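Local coordinates for thioredoxin domain-containing protein (Sinorhizobium meliloti, PDB 3U5R), which is of unknown function but, as a member of the AhpC/TSA (peroxiredoxin-like) family with a thioredoxin-type fold, probably has an antioxidant oxidoreductase role, at residues T27-I32 and V157-F162; D40-D45 and L50-E55; F147-R152 and D183-G188. All coordinates share one frame; numbering follows the deposited sequence.

Contact 1 of 3, residues T27-I32 and V157-F162; sequences TQSNSI and VYHGQF
The imidazole of His159 reaches out from strand 156-160 and fits into the bend of the N-terminal segment formed by Ser29, Asn30 and Ile32. Its CG stands anti to the backbone N (chi1 178°), which carries the ring away from its own strand and puts NE2 foremost. Ser29 and Ile32 approach that end obliquely from opposite sides of the ring plane. On one side, Ser29 CB lies 3.7 Å from His159 NE2; on the other, the CG1 branch of Ile32 rests 3.6 Å from both His159 NE2 and CD2. Between them, at the ring edge and near its plane, the carbonyl of Asn30 places its O 3.1 Å from His159 NE2. A water also lies in plane at this edge. It accepts from Asn30 N at 2.7 Å and forms a weak bond of 3.3 Å with His159 NE2.

What sets the ring lies behind it. His159 ND1 is hydrogen-bonded to Phe147 O of the adjacent strand 146-150, and the ring stacks on Phe148, on the same side as Ile32. The Asn30 amide leads away from the histidine and bonds through ND2 to Gly140 O, while Ser29 OG has a weak bond to Ser198 N. The contact thus joins the edge strand of the central sheet to the chain just after strand 27-28. The ND1 bond and the stack on Phe148 probably fix the rotation of the imidazole, whereas NE2, facing the N-terminal segment, is held more loosely, through its weak bond to the water.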
# COMPACT_ATOMS: atom_id res chain seq x y z
N THR A 27 -5.53 -11.97 8.60
CA THR A 27 -6.05 -12.57 7.34
C THR A 27 -5.07 -12.34 6.22
O THR A 27 -4.19 -11.46 6.32
CB THR A 27 -7.32 -11.92 6.73
OG1 THR A 27 -7.70 -10.74 7.42
CG2 THR A 27 -8.49 -12.93 6.46
N GLN A 28 -5.24 -13.13 5.17
CA GLN A 28 -4.53 -13.00 3.91
C GLN A 28 -5.24 -12.01 3.02
O GLN A 28 -6.46 -11.87 3.08
CB GLN A 28 -4.51 -14.32 3.12
CG GLN A 28 -3.99 -15.52 3.82
CD GLN A 28 -3.61 -16.65 2.84
OE1 GLN A 28 -4.24 -16.81 1.77
NE2 GLN A 28 -2.56 -17.40 3.18
N SER A 29 -4.49 -11.41 2.11
CA SER A 29 -5.09 -10.55 1.10
C SER A 29 -6.05 -11.44 0.26
O SER A 29 -5.88 -12.69 0.24
CB SER A 29 -4.03 -9.91 0.22
OG SER A 29 -3.08 -10.88 -0.20
N ASN A 30 -7.03 -10.82 -0.37
CA ASN A 30 -7.91 -11.48 -1.33
C ASN A 30 -7.24 -11.92 -2.63
O ASN A 30 -6.21 -11.36 -3.01
CB ASN A 30 -9.11 -10.58 -1.65
CG ASN A 30 -10.07 -10.42 -0.45
OD1 ASN A 30 -10.29 -11.37 0.32
ND2 ASN A 30 -10.70 -9.24 -0.33
N SER A 31 -7.84 -12.90 -3.33
CA SER A 31 -7.47 -13.26 -4.73
C SER A 31 -8.15 -12.32 -5.67
O SER A 31 -9.33 -12.48 -6.01
CB SER A 31 -7.92 -14.65 -5.12
OG SER A 31 -7.48 -15.52 -4.11
N ILE A 32 -7.41 -11.35 -6.11
CA ILE A 32 -7.96 -10.35 -6.98
C ILE A 32 -7.38 -10.69 -8.32
O ILE A 32 -6.17 -10.96 -8.45
CB ILE A 32 -7.50 -8.94 -6.55
CG1 ILE A 32 -7.85 -8.66 -5.07
CG2 ILE A 32 -8.06 -7.89 -7.51
CD1 ILE A 32 -9.30 -8.19 -4.83
N VAL A 157 -0.88 -5.66 -11.87
CA VAL A 157 0.15 -6.61 -12.29
C VAL A 157 0.76 -7.37 -11.17
O VAL A 157 1.36 -8.42 -11.41
CB VAL A 157 1.29 -5.96 -13.09
CG1 VAL A 157 0.80 -5.54 -14.54
CG2 VAL A 157 1.90 -4.66 -12.34
N TYR A 158 0.67 -6.84 -9.94
CA TYR A 158 1.17 -7.62 -8.81
C TYR A 158 0.31 -7.32 -7.62
O TYR A 158 -0.04 -6.15 -7.39
CB TYR A 158 2.67 -7.30 -8.50
CG TYR A 158 3.21 -8.01 -7.25
CD1 TYR A 158 3.83 -9.26 -7.36
CD2 TYR A 158 3.09 -7.46 -5.96
CE1 TYR A 158 4.33 -9.96 -6.22
CE2 TYR A 158 3.61 -8.14 -4.79
CZ TYR A 158 4.21 -9.37 -4.94
OH TYR A 158 4.68 -10.06 -3.90
N HIS A 159 -0.07 -8.37 -6.89
CA HIS A 159 -0.89 -8.26 -5.72
C HIS A 159 -0.36 -9.29 -4.75
O HIS A 159 -0.47 -10.49 -4.95
CB HIS A 159 -2.41 -8.46 -6.03
CG HIS A 159 -3.29 -8.39 -4.83
ND1 HIS A 159 -3.10 -7.45 -3.83
CD2 HIS A 159 -4.31 -9.17 -4.42
CE1 HIS A 159 -3.99 -7.64 -2.88
NE2 HIS A 159 -4.74 -8.67 -3.22
N GLY A 160 0.32 -8.84 -3.70
CA GLY A 160 0.83 -9.81 -2.72
C GLY A 160 1.85 -9.19 -1.77
O GLY A 160 1.87 -7.98 -1.56
N GLN A 161 2.63 -10.07 -1.17
CA GLN A 161 3.57 -9.74 -0.08
C GLN A 161 4.66 -8.76 -0.53
O GLN A 161 5.12 -8.68 -1.74
CB GLN A 161 4.18 -11.06 0.48
CG GLN A 161 5.28 -11.68 -0.43
CD GLN A 161 5.83 -13.00 0.17
OE1 GLN A 161 5.33 -13.48 1.17
NE2 GLN A 161 6.84 -13.54 -0.42
N PHE A 162 5.14 -8.00 0.42
CA PHE A 162 6.30 -7.09 0.16
C PHE A 162 7.53 -7.98 -0.05
O PHE A 162 8.43 -7.75 -0.93
CB PHE A 162 6.40 -6.18 1.42
CG PHE A 162 7.45 -5.12 1.36
CD1 PHE A 162 7.39 -4.11 0.39
CD2 PHE A 162 8.47 -5.07 2.33
CE1 PHE A 162 8.38 -3.08 0.35
CE2 PHE A 162 9.47 -4.07 2.34
CZ PHE A 162 9.42 -3.03 1.35
O HOH W 1 -6.90 -8.15 -0.75

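Contact 2 of 3, residues D40-D45 and L50-E55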
# COMPACT_ATOMS: atom_id res chain seq x y z
N ASP A 40 -10.68 4.58 -9.02
CA ASP A 40 -10.35 5.96 -8.77
C ASP A 40 -10.76 6.32 -7.34
O ASP A 40 -11.55 5.61 -6.71
CB ASP A 40 -10.98 6.92 -9.78
CG ASP A 40 -10.12 8.25 -9.94
OD1 ASP A 40 -9.21 8.58 -9.11
OD2 ASP A 40 -10.34 8.94 -10.94
N PHE A 41 -10.16 7.36 -6.77
CA PHE A 41 -10.54 7.74 -5.40
C PHE A 41 -10.29 9.23 -5.29
O PHE A 41 -9.66 9.84 -6.17
CB PHE A 41 -9.63 7.02 -4.37
CG PHE A 41 -8.12 7.14 -4.70
CD1 PHE A 41 -7.40 8.27 -4.33
CD2 PHE A 41 -7.46 6.13 -5.39
CE1 PHE A 41 -6.02 8.38 -4.63
CE2 PHE A 41 -6.11 6.23 -5.74
CZ PHE A 41 -5.38 7.39 -5.35
N VAL A 42 -10.75 9.82 -4.20
CA VAL A 42 -10.32 11.16 -3.81
C VAL A 42 -10.11 11.07 -2.30
O VAL A 42 -11.03 10.70 -1.58
CB VAL A 42 -11.36 12.22 -4.20
CG1 VAL A 42 -12.76 11.76 -3.78
CG2 VAL A 42 -11.02 13.56 -3.60
N LEU A 43 -8.91 11.37 -1.80
CA LEU A 43 -8.62 11.08 -0.37
C LEU A 43 -7.67 12.15 0.14
O LEU A 43 -6.85 12.62 -0.60
CB LEU A 43 -7.86 9.73 -0.27
CG LEU A 43 -8.70 8.45 -0.45
CD1 LEU A 43 -7.78 7.29 -0.39
CD2 LEU A 43 -9.80 8.20 0.54
N PRO A 44 -7.73 12.46 1.44
CA PRO A 44 -6.99 13.59 1.95
C PRO A 44 -5.71 13.12 2.69
O PRO A 44 -5.74 12.04 3.28
CB PRO A 44 -7.94 14.21 2.95
CG PRO A 44 -8.78 12.94 3.52
CD PRO A 44 -8.85 12.03 2.29
N ASP A 45 -4.67 13.94 2.69
CA ASP A 45 -3.54 13.75 3.56
C ASP A 45 -3.73 14.58 4.85
O ASP A 45 -4.83 15.23 5.07
CB ASP A 45 -2.18 14.01 2.85
CG ASP A 45 -1.87 15.48 2.60
OD1 ASP A 45 -2.66 16.36 3.03
OD2 ASP A 45 -0.81 15.76 1.97
N LEU A 50 -5.84 17.01 -1.27
CA LEU A 50 -6.60 15.89 -1.85
C LEU A 50 -5.89 15.21 -3.06
O LEU A 50 -5.24 15.90 -3.85
CB LEU A 50 -8.00 16.37 -2.27
CG LEU A 50 -8.91 16.85 -1.14
CD1 LEU A 50 -10.15 17.53 -1.73
CD2 LEU A 50 -9.39 15.78 -0.22
N PHE A 51 -5.98 13.88 -3.14
CA PHE A 51 -5.28 13.14 -4.20
C PHE A 51 -6.27 12.22 -4.86
O PHE A 51 -7.12 11.63 -4.20
CB PHE A 51 -4.12 12.30 -3.63
CG PHE A 51 -3.08 13.13 -2.93
CD1 PHE A 51 -3.29 13.54 -1.63
CD2 PHE A 51 -1.91 13.49 -3.56
CE1 PHE A 51 -2.33 14.33 -1.00
CE2 PHE A 51 -0.91 14.28 -2.90
CZ PHE A 51 -1.15 14.70 -1.66
N THR A 52 -6.15 12.11 -6.20
CA THR A 52 -6.92 11.19 -7.01
C THR A 52 -5.90 10.45 -7.89
O THR A 52 -4.72 10.84 -7.91
CB THR A 52 -7.92 11.95 -7.91
OG1 THR A 52 -7.22 12.61 -8.98
CG2 THR A 52 -8.66 13.00 -7.12
N LEU A 53 -6.32 9.41 -8.63
CA LEU A 53 -5.43 8.81 -9.66
C LEU A 53 -4.77 9.79 -10.62
O LEU A 53 -3.61 9.58 -11.03
CB LEU A 53 -6.11 7.71 -10.48
CG LEU A 53 -6.49 6.38 -9.87
CD1 LEU A 53 -7.32 5.60 -10.91
CD2 LEU A 53 -5.25 5.56 -9.39
N ALA A 54 -5.46 10.88 -10.98
CA ALA A 54 -4.90 11.82 -11.95
C ALA A 54 -3.63 12.45 -11.39
O ALA A 54 -2.81 12.92 -12.18
CB ALA A 54 -5.90 12.96 -12.33
N GLU A 55 -3.46 12.49 -10.07
CA GLU A 55 -2.25 13.11 -9.53
C GLU A 55 -1.00 12.25 -9.76
O GLU A 55 0.16 12.72 -9.60
CB GLU A 55 -2.42 13.39 -8.01
CG GLU A 55 -3.03 14.75 -7.76
CD GLU A 55 -4.49 14.89 -8.28
OE1 GLU A 55 -5.41 14.25 -7.74
OE2 GLU A 55 -4.72 15.63 -9.24
O HOH W 2 -8.33 10.77 -11.30
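Leu43 and Phe51 form the hydrogen-bonded pair of a short antiparallel beta hairpin, strands 43-44 and 50-51, in the N-terminal part of this thioredoxin-type fold. Leu43 N donates to Phe51 O, and Phe51 N returns to Leu43 O, each at 3.0 Å. Beside them Pro44 and Leu50 make the non-hydrogen-bonded pair, with Leu50 CD2 against Pro44 CB on the face they share. The Phe51 ring turns its edge to Leu43 O and to the carboxylate of Asp45, whose OD1 is held by Asn49 N in the connecting turn.

Past the paired strands, Phe41 takes over. With CG set between its backbone N and carbonyl carbon (chi1 49°), the ring lies alongside the opposite chain. It meets Phe51 O at its edge, 3.4 Å from Phe41 CD1, and has Leu53 N over one face. The Leu53 side chain crosses it at about a right angle, bringing CD2 to 3.8 Å from Phe41 CE2. Replacing this ring with an alanine would probably leave Leu53 CD2 without its aromatic partner and open a gap toward Val135 and Tyr139 of helix 134-139, which Phe41 also touches.

The next shell is polar. Asp40 OD1 takes two backbone donors from opposite faces of its plane: Phe41 N at 2.8 Å and, on the syn side, Leu53 N at 3.0 Å with an N-H...O angle of 153°. This ties the start of the 3-10 segment that begins at Leu53 to the first segment. Thr52 is positioned in turn by Glu55, whose OE1 accepts from both Thr52 N and OG1. Finally, a water donates a hydrogen bond to Asp40 OD2 at 2.7 Å and accepts one from Ala54 N at 2.9 Å.

Contact 3 of 3, residues F147-R152 and D183-G188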
# COMPACT_ATOMS: atom_id res chain seq x y z
N PHE A 147 -0.74 -4.82 -0.76
CA PHE A 147 -0.09 -4.09 -1.84
C PHE A 147 -0.66 -4.39 -3.22
O PHE A 147 -0.76 -5.57 -3.60
CB PHE A 147 1.40 -4.48 -1.89
CG PHE A 147 2.16 -4.14 -0.61
CD1 PHE A 147 2.62 -2.83 -0.40
CD2 PHE A 147 2.46 -5.13 0.36
CE1 PHE A 147 3.35 -2.50 0.76
CE2 PHE A 147 3.19 -4.79 1.53
CZ PHE A 147 3.62 -3.47 1.72
N PHE A 148 -1.00 -3.35 -3.99
CA PHE A 148 -1.54 -3.54 -5.34
C PHE A 148 -0.65 -2.72 -6.28
O PHE A 148 -0.62 -1.49 -6.17
CB PHE A 148 -2.98 -2.96 -5.42
CG PHE A 148 -4.04 -3.63 -4.53
CD1 PHE A 148 -4.11 -3.39 -3.15
CD2 PHE A 148 -5.04 -4.44 -5.10
CE1 PHE A 148 -5.08 -4.00 -2.36
CE2 PHE A 148 -6.04 -5.01 -4.34
CZ PHE A 148 -6.09 -4.80 -2.96
N LEU A 149 0.08 -3.36 -7.21
CA LEU A 149 0.91 -2.65 -8.13
C LEU A 149 0.22 -2.62 -9.52
O LEU A 149 -0.16 -3.70 -10.03
CB LEU A 149 2.29 -3.35 -8.30
CG LEU A 149 3.32 -2.65 -9.20
CD1 LEU A 149 3.78 -1.27 -8.58
CD2 LEU A 149 4.47 -3.56 -9.36
N TYR A 150 0.18 -1.42 -10.12
CA TYR A 150 -0.40 -1.17 -11.45
C TYR A 150 0.67 -0.70 -12.44
O TYR A 150 1.62 0.01 -12.06
CB TYR A 150 -1.48 -0.10 -11.36
CG TYR A 150 -2.56 -0.58 -10.44
CD1 TYR A 150 -3.60 -1.39 -10.92
CD2 TYR A 150 -2.52 -0.25 -9.05
CE1 TYR A 150 -4.61 -1.83 -10.07
CE2 TYR A 150 -3.51 -0.76 -8.15
CZ TYR A 150 -4.54 -1.54 -8.69
OH TYR A 150 -5.50 -2.06 -7.84
N ASP A 151 0.44 -1.00 -13.72
CA ASP A 151 1.31 -0.54 -14.80
C ASP A 151 0.83 0.73 -15.38
O ASP A 151 -0.05 1.42 -14.82
CB ASP A 151 1.48 -1.67 -15.85
CG ASP A 151 0.14 -1.98 -16.59
OD1 ASP A 151 -0.86 -1.22 -16.45
OD2 ASP A 151 0.11 -2.99 -17.30
N ARG A 152 1.39 1.05 -16.53
CA ARG A 152 1.20 2.33 -17.23
C ARG A 152 -0.30 2.54 -17.56
O ARG A 152 -0.78 3.68 -17.53
CB ARG A 152 2.01 2.37 -18.56
CG ARG A 152 3.59 2.27 -18.47
CD ARG A 152 4.35 3.20 -19.52
NE ARG A 152 3.93 4.61 -19.29
CZ ARG A 152 4.74 5.67 -19.17
NH1 ARG A 152 6.05 5.53 -19.32
NH2 ARG A 152 4.22 6.87 -18.89
N ASP A 183 10.62 -3.38 -10.83
CA ASP A 183 11.69 -3.42 -11.82
C ASP A 183 11.15 -3.96 -13.18
O ASP A 183 11.45 -3.40 -14.23
CB ASP A 183 12.81 -4.34 -11.38
CG ASP A 183 13.67 -3.73 -10.22
OD1 ASP A 183 13.51 -2.53 -9.88
OD2 ASP A 183 14.53 -4.43 -9.66
N ALA A 184 10.42 -5.08 -13.14
CA ALA A 184 9.83 -5.68 -14.30
C ALA A 184 8.91 -4.64 -14.97
O ALA A 184 8.97 -4.44 -16.21
CB ALA A 184 8.99 -6.91 -13.88
N VAL A 185 8.01 -4.04 -14.21
CA VAL A 185 7.09 -3.04 -14.82
C VAL A 185 7.91 -1.88 -15.45
O VAL A 185 7.63 -1.45 -16.60
CB VAL A 185 6.06 -2.39 -13.82
CG1 VAL A 185 5.31 -1.20 -14.50
CG2 VAL A 185 5.08 -3.45 -13.27
N LEU A 186 8.86 -1.34 -14.70
CA LEU A 186 9.54 -0.15 -15.19
C LEU A 186 10.37 -0.52 -16.46
O LEU A 186 10.52 0.33 -17.33
CB LEU A 186 10.46 0.46 -14.12
CG LEU A 186 9.77 1.12 -12.91
CD1 LEU A 186 10.91 1.75 -12.08
CD2 LEU A 186 8.74 2.17 -13.43
N LYS A 187 10.91 -1.76 -16.54
CA LYS A 187 11.65 -2.18 -17.72
C LYS A 187 10.74 -2.70 -18.84
O LYS A 187 11.25 -3.22 -19.82
CB LYS A 187 12.66 -3.31 -17.43
CG LYS A 187 13.76 -3.07 -16.41
CD LYS A 187 14.80 -4.23 -16.53
CE LYS A 187 15.15 -4.94 -15.19
NZ LYS A 187 15.87 -4.04 -14.23
N GLY A 188 9.43 -2.57 -18.70
CA GLY A 188 8.50 -3.11 -19.65
C GLY A 188 8.45 -4.64 -19.74
O GLY A 188 8.03 -5.16 -20.76
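Asp151 OD1 is gripped by two backbone amides, Arg155 N and, more weakly, Glu153 N, while the CA and CB of Asp151 rest against Val185 of the helix. The bond to Glu153 N closes an Asx turn, and together the two bonds hold the bend that follows strand 146-150. With CG between the backbone N and the carbonyl carbon (chi1 66°), the carboxylate turns into that bend and away from the helix, leaving the aliphatic root of the side chain to make the contact.

Val185 is the hub on the helical side, and its two methyls divide the work. CG1, which stands anti to the backbone N (chi1 171°), lies 4.1 Å from both CA and CB of Asp151. CG2 meets CD2 of Leu149 at 4.0 Å. The Leu149 and Val185 side chains run past each other in opposite directions, so that they touch alongside, methyl to methyl. The contact is small and apolar, made by these methyls and the CA and CB of Asp151, while the Asp151 carboxylate is turned to the amides of its own bend.

Just beyond Val185 the helix ends in a Schellman motif. Gly188, with positive phi, is its C-prime residue. Gly188 N bonds to Val185 O at 3.0 Å and Lys189 N to Ala184 O, and the valine therefore sits within the very turn that stops the helix.

In the fold, the helix 176-186 packs across one face of the central mixed sheet. Leu149 continues the seam onto Ala181 and Val182, and Val185 also bears on Ala61 of strand 61-66 and Val157 of strand 156-160, the two strands that flank 146-150.

Overall arrangement
From the N terminus, the chain leaves strand 27-28 through the first half of contact 1, whose loop stays open until strand 156-160. Contact 2 lies nested inside that loop, closing a local hairpin within a few residues on the opposite side of the chain's centre, about 22 Å from contact 1 between centres. Contact 3 opens later, at strand 146-150, and closes only at the end of helix 176-186, so its segments alternate with those of contact 1. These two also touch directly, through backbone pairing of neighbouring strands. Together, contacts 1 and 3 tie the N-terminal segment and the last helix to two neighbouring strands of the central sheet, the edge strand 156-160 and strand 146-150 beside it.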